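Local coordinates for bromodomain adjacent to zinc finger domain protein 2B (Homo sapiens, PDB 4QF3), which probably takes part in chromatin regulation, with a zinc-binding PHD finger thought to recognise histone tails, at residues Tyr8-Ile11 / Cys12-Gly15; Trp48-Pro51 / Ala52-Ala55. One frame throughout, in Å; residues are numbered along the deposited sequence.

In the fold
Each contact is a local CxxC turn that gives two thiolates to one zinc of the PHD finger. The ligands interleave along the chain, in the cross-brace pattern: Cys9 and Cys12 share their ion with His32 and Cys35, whereas Cys50 and Cys53 share the other with Cys24 and Cys27. The two contacts lie on opposite sides of the chain's centre, with their own centres about 17 Å apart. Both are at the surface, although Cys9 of contact 1 is buried. Contact 1 is a loop folded back on itself, where backbone N-H groups grip both sulfurs and an exposed arginine folds back onto a carbonyl of the turn. Contact 2 instead starts helix 51-57, so a sulfur cap merges into regular helical hydrogen bonding.

Contact 1 (Tyr8-Ile11 / Cys12-Gly15); sequences YCQI and CRKG. With ZN (zinc ion), chain C.
Cys9 and Cys12 pinch one zinc in a zinc knuckle, with N-H groups of the turn directed at their sulfurs. Cys9 SG accepts from Cys12 N at 3.5 Å, in a nearly straight bond (172°), and from Ile11 N at 3.4 Å. Cys12 SG receives Lys14 N at 3.6 Å. The loop is closed where Cys9 N donates to Lys14 O, 2.9 Å away. His32 and Cys35 complete the metal site.

Arg13 curls over the outside of this turn. Its CB lies 4.1 Å from Cys9 O, and CG passes Ile11 O. Bends at chi2 (-50°) and chi3 (-79°) fold the chain back toward residues 9-11, bringing CD over two carbonyl oxygens, 3.3 Å from Gln10 O and 3.4 Å from Cys9 O. NE and CZ stay near Gln10 O, and NH1 finally donates to it at 2.6 Å. That oxygen sits at the guanidinium edge, near its plane, while NH1 is tilted modestly from the carbonyl plane. Two backbone donors on Cys9 SG and one on Cys12 SG would be expected to disperse part of the negative charge that remains on the zinc-bound thiolates.

Contact 2 (Trp48-Pro51 / Ala52-Ala55); sequences WFCP and ACIA. With ZN (zinc ion), chain D.
Cys50 meets Cys53 in an N-cap built into a CxxC zinc site, at the start of helix 51-57 in this PHD finger. The packed part centres on Cys50. Its SG stands between the backbone N and the carbonyl carbon (chi1 75°), a rotation that lets one sulfur bind the zinc at 2.4 Å and also accept Cys53 N at 3.5 Å. Cys53 SG reaches the same ion at 2.3 Å from the first helical turn, and Cys24 and Cys27 supply the remaining ligands. The cap passes directly into helical bonding: Ile54 N donates to Cys50 O at 3.0 Å, and Ala55 N donates to Pro51 O, also at 3.0 Å.

The outer side is looser. Phe49 starts toward the helix, but its ring leads away, and the apolar touch comes from its CB, 3.7 Å from Ile54 CD1. Both residues are exposed, as is Pro51, the first residue of the helix, whose side chain rests on His36. Near the metal, the methyl CB of the likewise exposed Ala52 lies beside the capping sulfur, 3.9 Å from Cys50 SG.

Contact 1 (Tyr8-Ile11 / Cys12-Gly15)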
ATOM      1  N   TYR A   8      -3.601   7.548   2.404  1.00 20.04           N
ATOM      2  CA  TYR A   8      -2.620   8.259   1.595  0.50 20.48           C
ATOM      3  C   TYR A   8      -1.406   7.325   1.455  1.00 24.26           C
ATOM      4  O   TYR A   8      -1.142   6.497   2.324  1.00 26.73           O
ATOM      5  CB  TYR A   8      -2.262   9.654   2.192  0.50 24.57           C
ATOM      6  CG  TYR A   8      -3.400  10.727   2.241  0.50 21.81           C
ATOM      7  CD1 TYR A   8      -3.501  11.730   1.281  0.50 19.71           C
ATOM      8  CD2 TYR A   8      -4.321  10.742   3.277  0.50 28.68           C
ATOM      9  CE1 TYR A   8      -4.514  12.660   1.324  0.50 21.59           C
ATOM     10  CE2 TYR A   8      -5.313  11.695   3.337  0.50 20.85           C
ATOM     11  CZ  TYR A   8      -5.409  12.635   2.349  0.50 19.28           C
ATOM     12  OH  TYR A   8      -6.436  13.566   2.475  0.50 30.76           O
ATOM     13  N   CYS A   9      -0.674   7.478   0.378  1.00 17.23           N
ATOM     14  CA  CYS A   9       0.561   6.680   0.185  1.00 18.76           C
ATOM     15  C   CYS A   9       1.641   7.067   1.219  1.00 18.26           C
ATOM     16  O   CYS A   9       1.899   8.261   1.462  1.00 18.44           O
ATOM     17  CB  CYS A   9       1.101   7.007  -1.185  1.00 16.77           C
ATOM     18  SG  CYS A   9       2.701   6.252  -1.579  1.00 18.07           S
ATOM     19  N   GLN A  10       2.261   6.075   1.872  1.00 17.76           N
ATOM     20  CA  GLN A  10       3.311   6.354   2.879  1.00 20.06           C
ATOM     21  C   GLN A  10       4.478   7.125   2.319  1.00 21.44           C
ATOM     22  O   GLN A  10       5.130   7.887   3.057  1.00 21.32           O
ATOM     23  CB  GLN A  10       3.839   5.042   3.435  1.00 24.80           C
ATOM     24  CG  GLN A  10       2.828   4.273   4.224  1.00 27.48           C
ATOM     25  CD  GLN A  10       2.669   4.870   5.610  1.00 50.73           C
ATOM     26  OE1 GLN A  10       1.681   5.564   5.900  1.00 48.38           O
ATOM     27  NE2 GLN A  10       3.666   4.647   6.464  1.00 71.60           N
ATOM     28  N   ILE A  11       4.734   7.014   1.021  1.00 19.93           N
ATOM     29  CA  ILE A  11       5.909   7.674   0.414  1.00 22.07           C
ATOM     30  C   ILE A  11       5.583   9.064  -0.160  1.00 26.02           C
ATOM     31  O   ILE A  11       6.229  10.063   0.221  1.00 31.20           O
ATOM     32  CB  ILE A  11       6.528   6.760  -0.696  1.00 26.24           C
ATOM     33  CG1 ILE A  11       6.972   5.414  -0.086  1.00 25.36           C
ATOM     34  CG2 ILE A  11       7.654   7.501  -1.411  1.00 30.06           C
ATOM     35  CD1 ILE A  11       8.079   5.506   0.932  1.00 37.48           C
ATOM     36  N   CYS A  12       4.606   9.185  -1.049  1.00 23.55           N
ATOM     37  CA  CYS A  12       4.339  10.496  -1.681  1.00 25.04           C
ATOM     38  C   CYS A  12       3.267  11.302  -0.924  1.00 27.25           C
ATOM     39  O   CYS A  12       3.072  12.510  -1.187  1.00 28.92           O
ATOM     40  CB  CYS A  12       3.915  10.308  -3.129  1.00 25.56           C
ATOM     41  SG  CYS A  12       2.325   9.525  -3.368  1.00 23.14           S
ATOM     42  N   ARG A  13       2.580  10.630  -0.003  1.00 24.44           N
ATOM     43  CA  ARG A  13       1.505  11.214   0.863  1.00 21.32           C
ATOM     44  C   ARG A  13       0.297  11.709   0.095  1.00 24.62           C
ATOM     45  O   ARG A  13      -0.490  12.550   0.585  1.00 26.47           O
ATOM     46  CB  ARG A  13       2.057  12.366   1.708  1.00 25.57           C
ATOM     47  CG  ARG A  13       3.477  12.146   2.173  1.00 33.88           C
ATOM     48  CD  ARG A  13       3.700  10.807   2.829  1.00 42.25           C
ATOM     49  NE  ARG A  13       3.182  10.971   4.136  1.00 27.15           N
ATOM     50  CZ  ARG A  13       3.436  10.240   5.200  1.00 35.57           C
ATOM     51  NH1 ARG A  13       4.185   9.174   5.139  1.00 37.30           N
ATOM     52  NH2 ARG A  13       2.898  10.606   6.356  1.00 42.44           N
ATOM     53  N   LYS A  14       0.129  11.216  -1.116  1.00 20.95           N
ATOM     54  CA  LYS A  14      -1.060  11.489  -1.924  1.00 22.96           C
ATOM     55  C   LYS A  14      -2.019  10.302  -1.941  1.00 25.19           C
ATOM     56  O   LYS A  14      -1.601   9.150  -1.836  1.00 23.14           O
ATOM     57  CB  LYS A  14      -0.670  11.897  -3.328  1.00 27.12           C
ATOM     58  CG  LYS A  14       0.397  12.983  -3.354  1.00 33.62           C
ATOM     59  CD  LYS A  14       0.770  13.410  -4.766  1.00 60.42           C
ATOM     60  CE  LYS A  14      -0.020  14.622  -5.231  1.00 74.55           C
ATOM     61  NZ  LYS A  14       0.722  15.361  -6.288  1.00 57.33           N
ATOM     62  N   GLY A  15      -3.305  10.568  -2.148  1.00 25.65           N
ATOM     63  CA  GLY A  15      -4.336   9.513  -2.204  1.00 26.64           C
ATOM     64  C   GLY A  15      -4.973   9.313  -3.567  1.00 26.84           C
ATOM     65  O   GLY A  15      -6.048   8.707  -3.701  1.00 27.64           O
TER
HETATM   66 ZN    ZN C2001       2.786   7.339  -3.657  1.00 20.58          ZN

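Contact 2 (Trp48-Pro51 / Ala52-Ala55)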
ATOM      1  N   TRP A  48      -3.210  -7.548  -0.476  1.00 23.29           N
ATOM      2  CA  TRP A  48      -1.815  -7.080  -0.369  1.00 17.63           C
ATOM      3  C   TRP A  48      -1.323  -7.088   1.088  1.00 18.41           C
ATOM      4  O   TRP A  48      -2.083  -6.735   1.964  1.00 22.37           O
ATOM      5  CB  TRP A  48      -1.754  -5.676  -0.934  1.00 20.74           C
ATOM      6  CG  TRP A  48      -0.409  -5.074  -0.868  1.00 18.85           C
ATOM      7  CD1 TRP A  48      -0.053  -3.984  -0.127  1.00 23.70           C
ATOM      8  CD2 TRP A  48       0.766  -5.521  -1.529  1.00 18.53           C
ATOM      9  NE1 TRP A  48       1.269  -3.719  -0.306  1.00 21.44           N
ATOM     10  CE2 TRP A  48       1.806  -4.646  -1.155  1.00 18.69           C
ATOM     11  CE3 TRP A  48       1.051  -6.569  -2.381  1.00 19.83           C
ATOM     12  CZ2 TRP A  48       3.093  -4.770  -1.632  1.00 18.69           C
ATOM     13  CZ3 TRP A  48       2.336  -6.676  -2.885  1.00 21.61           C
ATOM     14  CH2 TRP A  48       3.357  -5.817  -2.456  1.00 19.07           C
ATOM     15  N   PHE A  49      -0.093  -7.567   1.304  1.00 19.69           N
ATOM     16  CA  PHE A  49       0.611  -7.398   2.581  1.00 19.43           C
ATOM     17  C   PHE A  49       1.911  -6.694   2.280  1.00 21.28           C
ATOM     18  O   PHE A  49       2.685  -7.126   1.366  1.00 21.64           O
ATOM     19  CB  PHE A  49       0.838  -8.780   3.212  1.00 23.13           C
ATOM     20  CG  PHE A  49      -0.438  -9.411   3.697  1.00 24.60           C
ATOM     21  CD1 PHE A  49      -0.961  -9.045   4.928  1.00 27.85           C
ATOM     22  CD2 PHE A  49      -1.131 -10.317   2.889  1.00 29.72           C
ATOM     23  CE1 PHE A  49      -2.177  -9.580   5.356  1.00 33.14           C
ATOM     24  CE2 PHE A  49      -2.341 -10.853   3.322  1.00 26.74           C
ATOM     25  CZ  PHE A  49      -2.845 -10.489   4.543  1.00 27.17           C
ATOM     26  N   CYS A  50       2.141  -5.624   3.033  1.00 18.05           N
ATOM     27  CA  CYS A  50       3.242  -4.706   2.730  1.00 21.09           C
ATOM     28  C   CYS A  50       4.562  -5.321   3.190  1.00 21.86           C
ATOM     29  O   CYS A  50       4.628  -6.282   3.948  1.00 20.56           O
ATOM     30  CB  CYS A  50       3.055  -3.333   3.377  1.00 20.65           C
ATOM     31  SG  CYS A  50       3.372  -3.328   5.148  1.00 20.32           S
ATOM     32  N   PRO A  51       5.677  -4.760   2.705  1.00 21.71           N
ATOM     33  CA  PRO A  51       6.929  -5.411   3.016  1.00 19.76           C
ATOM     34  C   PRO A  51       7.258  -5.415   4.527  1.00 20.39           C
ATOM     35  O   PRO A  51       7.942  -6.297   5.009  1.00 19.42           O
ATOM     36  CB  PRO A  51       7.943  -4.556   2.211  1.00 24.17           C
ATOM     37  CG  PRO A  51       7.169  -3.977   1.102  1.00 24.36           C
ATOM     38  CD  PRO A  51       5.815  -3.705   1.685  1.00 22.09           C
ATOM     39  N   ALA A  52       6.792  -4.398   5.242  1.00 21.22           N
ATOM     40  CA  ALA A  52       7.064  -4.335   6.696  1.00 22.70           C
ATOM     41  C   ALA A  52       6.340  -5.477   7.392  1.00 21.62           C
ATOM     42  O   ALA A  52       6.904  -6.162   8.240  1.00 20.93           O
ATOM     43  CB  ALA A  52       6.636  -3.001   7.271  1.00 22.52           C
ATOM     44  N   CYS A  53       5.090  -5.717   6.980  1.00 20.47           N
ATOM     45  CA  CYS A  53       4.328  -6.820   7.576  1.00 18.81           C
ATOM     46  C   CYS A  53       4.880  -8.183   7.231  1.00 22.49           C
ATOM     47  O   CYS A  53       4.978  -9.023   8.080  1.00 22.84           O
ATOM     48  CB  CYS A  53       2.859  -6.731   7.202  1.00 20.06           C
ATOM     49  SG  CYS A  53       1.938  -5.406   8.043  1.00 23.08           S
ATOM     50  N   ILE A  54       5.343  -8.378   6.003  1.00 21.99           N
ATOM     51  CA  ILE A  54       5.972  -9.626   5.618  1.00 20.09           C
ATOM     52  C   ILE A  54       7.272  -9.883   6.382  1.00 25.22           C
ATOM     53  O   ILE A  54       7.488 -10.970   6.907  1.00 26.10           O
ATOM     54  CB  ILE A  54       6.184  -9.617   4.080  1.00 19.95           C
ATOM     55  CG1 ILE A  54       4.838  -9.588   3.333  1.00 26.86           C
ATOM     56  CG2 ILE A  54       6.965 -10.844   3.650  1.00 23.51           C
ATOM     57  CD1 ILE A  54       3.924 -10.783   3.579  1.00 24.99           C
ATOM     58  N   ALA A  55       8.148  -8.884   6.464  1.00 23.92           N
ATOM     59  CA  ALA A  55       9.364  -8.992   7.296  1.00 25.01           C
ATOM     60  C   ALA A  55       9.146  -9.402   8.752  1.00 30.11           C
ATOM     61  O   ALA A  55       9.903 -10.218   9.309  1.00 29.01           O
ATOM     62  CB  ALA A  55      10.125  -7.671   7.242  1.00 22.72           C
TER
HETATM   63 ZN    ZN D2002       1.434  -3.813   6.405  1.00 21.94          ZN